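Local coordinates for protein hydroxyglutarate synthase (PDB 6W1G) that uses iron(II) and dioxygen to decarboxylate and hydroxylate 2-oxoadipate, yielding D-2-hydroxyglutarate and carbon dioxide in D-lysine catabolism, at residues A18-M23 with E185-F190; H70-V75 with H223-T228; S110-A115 with R127-L132; S268-Q273 with A290-I295. All coordinates share one frame; numbering follows the deposited sequence.

How the interactions relate
Interactions 2 and 3 belong to one mixed sheet, their centres about 9 Å apart, and meet where strand 69-75 runs beside strand 127-133. Interaction 1 joins helices 9-27 and 176-188 about 11 Å from the centre of interaction 2, and its Phe190 and Met20 pack on Ile73 and Ile224. Interaction 4 lies in a separate two-stranded antiparallel sheet, also about 11 Å from the centre of interaction 2. Along the chain, interactions 1 and 2 cross, interaction 3 is nested inside both, and interaction 4 follows them all. The metal site is thereby assembled from distant parts of the chain: interaction 2 brings two histidines and interaction 4 the glutamate.

Interaction 1 of 4, residues A18-M23 with E185-F190; sequences AAMSLM and EALHTF
Met20 and Leu187 mark the closest backbone approach, CA to CA 6.8 Å, between helix 9-27 and the segment on helix 176-188, and no hydrogen bond links the two. Leu187, with CG anti to its backbone N (chi1 -162°), enters between the two methionines and lies alongside both, running the opposite way. Its CG meets Met23 SD at 3.6 Å, its CD1 reaches Met20 CG at 3.5 Å, and its CD2 lies 4.2 Å from Ala19 CB. Met23 is extended as far as SD and then bends, which brings CE to 3.8 Å from Phe190 O. Met20 SD stands obliquely to the Phe190 ring, 4.9 Å from its centroid and 54° off the normal. Both methionines have two conformers, so distances at their sulfurs are doubtful. An alanine at Leu187 would probably open a gap between the two methionine ends and leave them freer to turn. Phe190 also packs on Ile73 and Phe16, and Met20 on Ile224. This buried apolar contact, with its Met-aromatic pair, joins helix 9-27 to the C-terminal part of helix 176-188 and the residues just after it, against the sheet that carries two metal-binding histidines.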
# COMPACT_ATOMS: atom_id res chain seq x y z
N ALA A 18 -8.43 6.06 10.33
CA ALA A 18 -8.40 7.38 10.95
C ALA A 18 -7.84 7.34 12.36
O ALA A 18 -7.06 8.23 12.76
CB ALA A 18 -9.82 7.98 10.99
N ALA A 19 -8.20 6.31 13.13
CA ALA A 19 -7.67 6.19 14.50
C ALA A 19 -6.18 5.91 14.48
O ALA A 19 -5.44 6.41 15.33
CB ALA A 19 -8.44 5.11 15.27
N MET A 20 -5.72 5.08 13.55
CA MET A 20 -4.29 4.82 13.41
C MET A 20 -3.55 6.10 13.09
O MET A 20 -2.47 6.35 13.62
CB MET A 20 -4.03 3.76 12.33
CG MET A 20 -4.40 2.31 12.69
SD MET A 20 -3.15 1.42 13.63
CE MET A 20 -2.01 0.91 12.36
N SER A 21 -4.10 6.91 12.19
CA SER A 21 -3.44 8.15 11.81
C SER A 21 -3.32 9.10 13.00
O SER A 21 -2.28 9.71 13.22
CB SER A 21 -4.21 8.79 10.66
OG SER A 21 -3.51 9.93 10.17
N LEU A 22 -4.39 9.24 13.77
CA LEU A 22 -4.31 10.11 14.94
C LEU A 22 -3.30 9.58 15.95
O LEU A 22 -2.55 10.36 16.56
CB LEU A 22 -5.69 10.23 15.56
CG LEU A 22 -6.57 11.09 14.65
CD1 LEU A 22 -7.85 11.35 15.41
CD2 LEU A 22 -6.01 12.42 14.12
N MET A 23 -3.28 8.27 16.18
CA MET A 23 -2.33 7.71 17.14
C MET A 23 -0.90 7.93 16.68
O MET A 23 -0.03 8.36 17.46
CB MET A 23 -2.59 6.20 17.29
CG MET A 23 -1.56 5.49 18.15
SD MET A 23 -1.87 3.75 18.41
CE MET A 23 -1.29 3.10 16.85
N GLU A 185 -9.40 -1.71 20.56
CA GLU A 185 -8.62 -2.85 21.00
C GLU A 185 -7.59 -3.25 19.98
O GLU A 185 -6.46 -3.61 20.32
CB GLU A 185 -9.55 -4.00 21.36
CG GLU A 185 -10.39 -3.75 22.57
CD GLU A 185 -9.61 -3.69 23.89
OE1 GLU A 185 -8.50 -4.24 23.98
OE2 GLU A 185 -10.15 -3.10 24.85
N ALA A 186 -7.98 -3.25 18.72
CA ALA A 186 -7.04 -3.57 17.65
C ALA A 186 -5.88 -2.59 17.61
O ALA A 186 -4.74 -2.98 17.35
CB ALA A 186 -7.75 -3.54 16.30
N LEU A 187 -6.16 -1.31 17.86
CA LEU A 187 -5.12 -0.31 17.78
C LEU A 187 -4.01 -0.57 18.78
O LEU A 187 -2.85 -0.26 18.50
CB LEU A 187 -5.76 1.04 18.06
CG LEU A 187 -5.04 2.31 17.65
CD1 LEU A 187 -4.87 2.34 16.18
CD2 LEU A 187 -5.84 3.50 18.14
N HIS A 188 -4.34 -1.18 19.93
CA HIS A 188 -3.31 -1.44 20.90
C HIS A 188 -2.18 -2.30 20.34
O HIS A 188 -1.02 -2.17 20.75
CB HIS A 188 -3.92 -2.13 22.12
CG HIS A 188 -4.80 -1.27 22.95
ND1 HIS A 188 -4.49 0.03 23.30
CD2 HIS A 188 -5.97 -1.56 23.56
CE1 HIS A 188 -5.44 0.51 24.07
NE2 HIS A 188 -6.35 -0.43 24.26
N THR A 189 -2.50 -3.17 19.37
CA THR A 189 -1.50 -4.06 18.80
C THR A 189 -0.37 -3.28 18.18
O THR A 189 0.76 -3.78 18.13
CB THR A 189 -2.16 -4.98 17.79
OG1 THR A 189 -3.12 -5.76 18.47
CG2 THR A 189 -1.22 -5.95 17.18
N PHE A 190 -0.66 -2.07 17.68
CA PHE A 190 0.25 -1.32 16.82
C PHE A 190 0.86 -0.10 17.48
O PHE A 190 1.61 0.65 16.83
CB PHE A 190 -0.52 -0.92 15.56
CG PHE A 190 -1.20 -2.09 14.91
CD1 PHE A 190 -0.45 -3.13 14.36
CD2 PHE A 190 -2.56 -2.23 14.96
CE1 PHE A 190 -1.05 -4.21 13.83
CE2 PHE A 190 -3.18 -3.35 14.40
CZ PHE A 190 -2.41 -4.34 13.84

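Interaction 2 of 4, residues H70-V75 with H223-T228; sequences HGAIRV and HINHLT. With NI (nickel (II) ion), chain B.
The antiparallel strand pairing begins with His70 and Thr228, a hydrogen-bonded pair whose bonds run from His70 N to Thr228 O (3.0 Å) and from Thr228 N to His70 O (2.8 Å). Farther along, Asn225 N donates to Ala72 O at 2.8 Å, while the bond from Ala72 N to His226 O is more bent. The two histidine ligands come from one face of the sheet. His70 NE2 (2.1 Å) and His226 NE2 (2.0 Å) both bind nickel, their rings meeting rim to rim with planes 83° apart. With CG between the backbone N and the carbonyl carbon in both (chi1 78° and 56°), the two rings lean toward each other and to the same ion. CH-pi contacts back the rings: Thr228 CB lies over a face of His70, 3.6 Å from its centroid, and Ala72 CB lies likewise over His226. His70 ND1 is held by Glu296. Among the polar side chains, Arg74 is extended from CG to NE and turns one guanidinium face to Asn225, with CZ 3.4 Å from ND2; Asn225 has two conformers, so this contact is tentative. Arg74 NH1 forms a salt bridge with Asp215, and a water joins Arg74 N to His223 O (2.7 Å from the water). An alanine in place of Arg74, a 2-oxoadipate-binding residue, would probably leave Asp215 without its salt-bridge mate. With Glu294 and three waters, the two histidines complete a six-ligand site built on a facial triad of two histidines and one carboxylate, which binds iron(II) in the active enzyme, a ligand set also known from extradiol dioxygenases of the same superfamily.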
# COMPACT_ATOMS: atom_id res chain seq x y z
N HIS A 70 -1.51 4.00 3.69
CA HIS A 70 -1.15 2.62 3.99
C HIS A 70 -0.31 2.57 5.26
O HIS A 70 0.43 3.51 5.54
CB HIS A 70 -0.45 1.81 2.87
CG HIS A 70 1.00 2.07 2.64
ND1 HIS A 70 1.47 2.89 1.63
CD2 HIS A 70 2.10 1.55 3.24
CE1 HIS A 70 2.79 2.88 1.65
NE2 HIS A 70 3.20 2.08 2.61
N GLY A 71 -0.42 1.50 6.01
CA GLY A 71 0.51 1.22 7.09
C GLY A 71 1.40 0.07 6.72
O GLY A 71 1.12 -0.68 5.79
N ALA A 72 2.50 -0.06 7.46
CA ALA A 72 3.42 -1.17 7.30
C ALA A 72 3.79 -1.66 8.70
O ALA A 72 4.12 -0.85 9.57
CB ALA A 72 4.69 -0.73 6.57
N ILE A 73 3.73 -2.98 8.88
CA ILE A 73 4.04 -3.65 10.13
C ILE A 73 4.81 -4.92 9.83
O ILE A 73 4.81 -5.44 8.70
CB ILE A 73 2.76 -4.02 10.90
CG1 ILE A 73 1.86 -4.97 10.11
CG2 ILE A 73 2.06 -2.76 11.31
CD1 ILE A 73 0.67 -5.56 10.86
N ARG A 74 5.40 -5.47 10.88
CA ARG A 74 6.15 -6.72 10.84
C ARG A 74 5.71 -7.59 11.99
O ARG A 74 5.62 -7.10 13.11
CB ARG A 74 7.64 -6.42 11.00
CG ARG A 74 8.16 -5.47 9.94
CD ARG A 74 9.45 -4.80 10.38
NE ARG A 74 10.07 -4.05 9.31
CZ ARG A 74 11.09 -3.23 9.47
NH1 ARG A 74 11.61 -3.06 10.67
NH2 ARG A 74 11.59 -2.59 8.43
N VAL A 75 5.45 -8.86 11.72
CA VAL A 75 5.12 -9.83 12.75
C VAL A 75 6.19 -10.91 12.75
O VAL A 75 7.00 -11.04 11.82
CB VAL A 75 3.70 -10.43 12.59
CG1 VAL A 75 2.68 -9.37 12.78
CG2 VAL A 75 3.54 -11.13 11.26
N HIS A 223 4.72 -2.50 16.11
CA HIS A 223 4.49 -1.06 16.03
C HIS A 223 4.52 -0.61 14.58
O HIS A 223 5.02 -1.30 13.68
CB HIS A 223 5.52 -0.30 16.87
CG HIS A 223 6.94 -0.67 16.60
ND1 HIS A 223 7.82 -0.97 17.62
CD2 HIS A 223 7.65 -0.79 15.45
CE1 HIS A 223 9.01 -1.25 17.11
NE2 HIS A 223 8.93 -1.15 15.80
N ILE A 224 3.98 0.58 14.34
CA ILE A 224 3.88 1.07 12.96
C ILE A 224 5.29 1.33 12.44
O ILE A 224 6.05 2.13 13.00
CB ILE A 224 3.02 2.34 12.92
CG1 ILE A 224 1.59 1.97 13.33
CG2 ILE A 224 3.07 2.97 11.55
CD1 ILE A 224 0.69 3.16 13.53
N ASN A 225 5.66 0.67 11.36
CA ASN A 225 6.94 0.93 10.72
C ASN A 225 6.89 2.21 9.90
O ASN A 225 7.88 2.97 9.85
CB ASN A 225 7.27 -0.22 9.79
CG ASN A 225 8.60 -0.06 9.12
OD1 ASN A 225 8.66 0.14 7.91
ND2 ASN A 225 9.68 -0.17 9.88
N HIS A 226 5.76 2.45 9.27
CA HIS A 226 5.45 3.77 8.71
C HIS A 226 3.95 3.77 8.41
O HIS A 226 3.30 2.73 8.29
CB HIS A 226 6.30 4.13 7.51
CG HIS A 226 6.24 3.15 6.40
ND1 HIS A 226 7.19 2.17 6.23
CD2 HIS A 226 5.35 2.96 5.39
CE1 HIS A 226 6.90 1.44 5.16
NE2 HIS A 226 5.79 1.91 4.63
N LEU A 227 3.43 4.99 8.30
CA LEU A 227 2.09 5.26 7.82
C LEU A 227 2.23 6.30 6.72
O LEU A 227 2.74 7.40 6.98
CB LEU A 227 1.29 5.82 8.97
CG LEU A 227 -0.15 5.74 8.98
CD1 LEU A 227 -0.87 4.62 8.53
CD2 LEU A 227 -0.80 6.39 10.11
N THR A 228 1.79 5.95 5.52
CA THR A 228 2.12 6.70 4.30
C THR A 228 0.87 7.32 3.72
O THR A 228 -0.06 6.58 3.33
CB THR A 228 2.74 5.75 3.27
OG1 THR A 228 3.88 5.17 3.88
CG2 THR A 228 3.10 6.50 2.01
NI NI B . 5.26 1.64 2.67
O HOH W 1 6.06 -3.67 13.05
O HOH W 2 8.39 -2.73 6.95
O HOH W 3 5.12 -0.49 2.96
O HOH W 4 5.14 0.97 0.74
O HOH W 5 7.34 0.94 2.06

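Interaction 3 of 4, residues S110-A115 with R127-L132; sequences STAFRA and RVFTSL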
# COMPACT_ATOMS: atom_id res chain seq x y z
N SER A 110 6.12 -10.97 2.60
CA SER A 110 5.03 -10.07 2.95
C SER A 110 3.85 -10.19 2.00
O SER A 110 3.95 -10.68 0.87
CB SER A 110 5.53 -8.61 2.87
OG SER A 110 6.77 -8.48 3.49
N THR A 111 2.72 -9.67 2.50
CA THR A 111 1.51 -9.46 1.70
C THR A 111 0.95 -8.11 2.10
O THR A 111 1.42 -7.50 3.05
CB THR A 111 0.49 -10.57 1.93
OG1 THR A 111 -0.58 -10.47 0.98
CG2 THR A 111 -0.12 -10.54 3.29
N ALA A 112 -0.07 -7.64 1.39
CA ALA A 112 -0.78 -6.45 1.83
C ALA A 112 -2.25 -6.79 2.04
O ALA A 112 -2.89 -7.35 1.17
CB ALA A 112 -0.67 -5.30 0.86
N PHE A 113 -2.78 -6.40 3.18
CA PHE A 113 -4.19 -6.57 3.47
C PHE A 113 -4.93 -5.32 2.98
O PHE A 113 -4.56 -4.20 3.36
CB PHE A 113 -4.43 -6.82 4.97
CG PHE A 113 -3.86 -8.12 5.43
CD1 PHE A 113 -2.58 -8.20 5.97
CD2 PHE A 113 -4.61 -9.28 5.37
CE1 PHE A 113 -2.08 -9.42 6.42
CE2 PHE A 113 -4.11 -10.47 5.81
CZ PHE A 113 -2.84 -10.53 6.34
N ARG A 114 -5.98 -5.52 2.18
CA ARG A 114 -6.72 -4.42 1.61
C ARG A 114 -8.08 -4.93 1.16
O ARG A 114 -8.28 -6.13 0.97
CB ARG A 114 -6.00 -3.73 0.44
CG ARG A 114 -5.73 -4.64 -0.75
CD ARG A 114 -5.22 -3.80 -1.89
NE ARG A 114 -4.98 -4.48 -3.15
CZ ARG A 114 -5.88 -4.57 -4.15
NH1 ARG A 114 -7.13 -4.20 -3.99
NH2 ARG A 114 -5.48 -5.00 -5.34
N ALA A 115 -9.02 -4.00 0.94
CA ALA A 115 -10.26 -4.32 0.25
C ALA A 115 -9.92 -4.52 -1.23
O ALA A 115 -8.88 -4.13 -1.74
CB ALA A 115 -11.24 -3.21 0.44
N ARG A 127 -4.67 0.16 3.40
CA ARG A 127 -3.97 -1.13 3.26
C ARG A 127 -2.93 -1.23 4.36
O ARG A 127 -2.43 -0.21 4.82
CB ARG A 127 -3.16 -1.34 1.96
CG ARG A 127 -3.70 -0.83 0.70
CD ARG A 127 -3.04 0.48 0.34
NE ARG A 127 -3.59 0.95 -0.87
CZ ARG A 127 -3.80 2.24 -1.17
NH1 ARG A 127 -4.35 2.60 -2.28
NH2 ARG A 127 -3.43 3.20 -0.31
N VAL A 128 -2.63 -2.47 4.77
CA VAL A 128 -1.55 -2.71 5.71
C VAL A 128 -0.60 -3.72 5.10
O VAL A 128 -0.94 -4.91 4.96
CB VAL A 128 -1.99 -3.13 7.10
CG1 VAL A 128 -0.74 -3.37 7.97
CG2 VAL A 128 -2.87 -2.06 7.71
N PHE A 129 0.59 -3.25 4.71
CA PHE A 129 1.67 -4.10 4.22
C PHE A 129 2.26 -4.82 5.42
O PHE A 129 2.69 -4.17 6.38
CB PHE A 129 2.73 -3.22 3.56
CG PHE A 129 3.79 -3.98 2.82
CD1 PHE A 129 4.97 -4.36 3.42
CD2 PHE A 129 3.58 -4.35 1.50
CE1 PHE A 129 5.92 -5.06 2.71
CE2 PHE A 129 4.55 -5.05 0.80
CZ PHE A 129 5.70 -5.40 1.40
N THR A 130 2.18 -6.14 5.42
CA THR A 130 2.46 -6.97 6.58
C THR A 130 3.57 -7.95 6.24
O THR A 130 3.41 -8.82 5.37
CB THR A 130 1.21 -7.71 7.00
OG1 THR A 130 0.18 -6.76 7.28
CG2 THR A 130 1.44 -8.55 8.24
N SER A 131 4.70 -7.83 6.95
CA SER A 131 5.84 -8.72 6.74
C SER A 131 5.92 -9.74 7.85
O SER A 131 5.66 -9.42 9.01
CB SER A 131 7.12 -7.90 6.70
OG SER A 131 7.12 -6.92 5.68
N LEU A 132 6.31 -10.95 7.46
CA LEU A 132 6.61 -11.99 8.41
C LEU A 132 8.12 -12.25 8.40
O LEU A 132 8.70 -12.55 7.35
CB LEU A 132 5.85 -13.26 8.02
CG LEU A 132 6.24 -14.48 8.81
CD1 LEU A 132 5.97 -14.39 10.31
CD2 LEU A 132 5.51 -15.71 8.25
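Thr111 with Thr130 and Phe113 with Val128 form the hydrogen-bonded pairs of an antiparallel contact between strands 108-114 and 127-133, neighbours in the interior of the mixed five-stranded sheet. Helix 118-123 lies in the connection, so this is no tight hairpin. Thr130 N points almost straight at Thr111 O, 2.8 Å away with an N-H...O angle of 177°. Phe113, Val128 and Thr130 turn to the side covered by helix 78-90, where Phe88 meets all three. There the Phe113 ring presents its edge to Thr130, with CD1 3.4 Å from OG1. Thr130 OG1, anti to its carbonyl carbon (chi1 -58°), also donates to Val128 O at 3.2 Å. That oxygen takes a second bond, from Phe113 N at 3.0 Å, and the two donors approach from opposite faces of its carbonyl plane. Near the strand ends Arg114 CB packs on Arg127 CG (3.7 Å), while the two guanidiniums part, Arg114 to Asp398 and Arg127 to Glu397 and Glu68. The other face, with Ser110, Ala112, Phe129 and Ser131, looks to the metal side: the Phe129 side chain is about 6 Å from nickel and meets Phe399 edge-to-face. Ser110 CB lies 3.5 Å from Phe129 CZ, and the Ser110 and Ser131 hydroxyls share a hydrogen bond, OG to OG 2.7 Å.

Interaction 4 of 4, residues S268-Q273 with A290-I295; sequences SFKALQ and ARFGEI. With NI (nickel (II) ion), chain B.
Phe269 and Gly293 are directly paired in an antiparallel two-stranded sheet, strands 264-275 and 288-298, whose register is shifted one residue by a classic beta bulge opposite Arg291. These three residues have the largest surfaces buried by the contact. The Phe269 ring lies with one face over the Gly293 backbone, CA standing 3.9 Å from the ring centroid and 18° off the normal. Its CG sits between the backbone N and the carbonyl carbon (chi1 58°), and the lack of a side chain on Gly293 leaves space for the ring: a CB there would collide with Phe269 CZ. Two hydrogen bonds close the pair. Gly293 N meets Phe269 O at 2.8 Å, whereas Phe269 N approaches Gly293 O from well above its carbonyl plane at 3.1 Å. The ring also touches Leu34, Met241 and Ile246. Arg291 O is gripped by two donors, Ala271 N at 2.8 Å and Leu272 N at 3.1 Å, as the bulge requires, and Arg291 N returns a nearly straight bond (177°) to Leu272 O. The Arg291 side chain turns off from the pairing, and its guanidinium reaches Glu27 in a salt bridge and Ile224 O in a hydrogen bond, tying this strand to helix 9-27 and to the loop that leads into strand 226-229. Next to Gly293, Glu294 extends to the metal, its OE1 also hydrogen-bonded to Thr228 OG1. The carboxylate binds through one oxygen: Glu294 OE1 is 2.1 Å from nickel, whereas Glu294 OE2 stays 3.1 Å from it. OE2 instead accepts a hydrogen bond from a nickel-bound water.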
# COMPACT_ATOMS: atom_id res chain seq x y z
N SER A 268 11.41 8.20 1.28
CA SER A 268 11.44 8.04 2.72
C SER A 268 12.22 9.17 3.37
O SER A 268 12.96 9.92 2.71
CB SER A 268 12.05 6.67 3.13
OG SER A 268 13.41 6.64 2.71
N PHE A 269 12.02 9.28 4.68
CA PHE A 269 12.72 10.30 5.47
C PHE A 269 12.81 9.82 6.90
O PHE A 269 12.02 8.98 7.36
CB PHE A 269 11.97 11.63 5.39
CG PHE A 269 10.54 11.60 5.86
CD1 PHE A 269 9.50 11.25 5.00
CD2 PHE A 269 10.23 11.92 7.17
CE1 PHE A 269 8.21 11.22 5.46
CE2 PHE A 269 8.95 11.90 7.62
CZ PHE A 269 7.93 11.56 6.76
N LYS A 270 13.69 10.42 7.65
CA LYS A 270 13.79 10.14 9.07
C LYS A 270 12.73 10.96 9.78
O LYS A 270 12.68 12.18 9.66
CB LYS A 270 15.17 10.50 9.60
CG LYS A 270 15.35 10.09 11.08
CD LYS A 270 16.77 10.25 11.59
CE LYS A 270 16.92 9.90 13.07
NZ LYS A 270 18.32 10.12 13.50
N ALA A 271 11.88 10.28 10.56
CA ALA A 271 10.75 10.94 11.20
C ALA A 271 10.96 11.23 12.67
O ALA A 271 10.47 12.25 13.15
CB ALA A 271 9.48 10.13 11.02
N LEU A 272 11.65 10.36 13.42
CA LEU A 272 11.83 10.57 14.85
C LEU A 272 12.96 9.68 15.36
O LEU A 272 13.06 8.52 14.96
CB LEU A 272 10.52 10.26 15.59
CG LEU A 272 10.53 10.56 17.09
CD1 LEU A 272 10.54 12.02 17.36
CD2 LEU A 272 9.30 9.92 17.70
N GLN A 273 13.79 10.21 16.26
CA GLN A 273 14.73 9.38 17.00
C GLN A 273 14.06 8.93 18.30
O GLN A 273 13.71 9.76 19.14
CB GLN A 273 16.00 10.15 17.29
CG GLN A 273 17.15 9.28 17.80
CD GLN A 273 17.73 8.27 16.79
OE1 GLN A 273 17.29 8.17 15.64
NE2 GLN A 273 18.74 7.53 17.24
N ALA A 290 15.68 4.69 15.17
CA ALA A 290 15.03 5.67 14.33
C ALA A 290 13.70 5.15 13.84
O ALA A 290 13.56 3.96 13.54
CB ALA A 290 15.92 6.01 13.13
N ARG A 291 12.72 6.05 13.79
CA ARG A 291 11.45 5.81 13.11
C ARG A 291 11.49 6.57 11.81
O ARG A 291 11.85 7.76 11.80
CB ARG A 291 10.26 6.27 13.94
CG ARG A 291 10.20 5.56 15.29
CD ARG A 291 8.85 5.77 15.98
NE ARG A 291 7.83 4.93 15.37
CZ ARG A 291 6.60 4.78 15.85
NH1 ARG A 291 6.18 5.52 16.88
NH2 ARG A 291 5.76 3.95 15.23
N PHE A 292 11.18 5.89 10.72
CA PHE A 292 11.23 6.48 9.40
C PHE A 292 9.84 6.64 8.83
O PHE A 292 8.95 5.82 9.06
CB PHE A 292 12.02 5.62 8.46
CG PHE A 292 13.46 5.52 8.82
CD1 PHE A 292 14.37 6.46 8.39
CD2 PHE A 292 13.92 4.48 9.63
CE1 PHE A 292 15.72 6.37 8.74
CE2 PHE A 292 15.26 4.39 9.96
CZ PHE A 292 16.15 5.34 9.53
N GLY A 293 9.65 7.69 8.05
CA GLY A 293 8.41 7.95 7.36
C GLY A 293 8.56 7.73 5.87
O GLY A 293 9.63 7.45 5.32
N GLU A 294 7.41 7.80 5.20
CA GLU A 294 7.31 7.55 3.77
C GLU A 294 6.22 8.42 3.17
O GLU A 294 5.24 8.80 3.84
CB GLU A 294 7.02 6.07 3.55
CG GLU A 294 6.93 5.61 2.10
CD GLU A 294 6.73 4.12 2.05
OE1 GLU A 294 5.60 3.63 2.25
OE2 GLU A 294 7.73 3.40 1.84
N ILE A 295 6.37 8.70 1.89
CA ILE A 295 5.37 9.40 1.09
C ILE A 295 5.25 8.65 -0.23
O ILE A 295 6.25 8.17 -0.77
CB ILE A 295 5.78 10.89 0.88
CG1 ILE A 295 4.76 11.68 0.11
CG2 ILE A 295 7.15 11.04 0.23
CD1 ILE A 295 3.42 11.78 0.74
NI NI B . 5.26 1.64 2.67
O HOH W 5 7.34 0.94 2.06
O HOH W 3 5.12 -0.49 2.96
O HOH W 4 5.14 0.97 0.74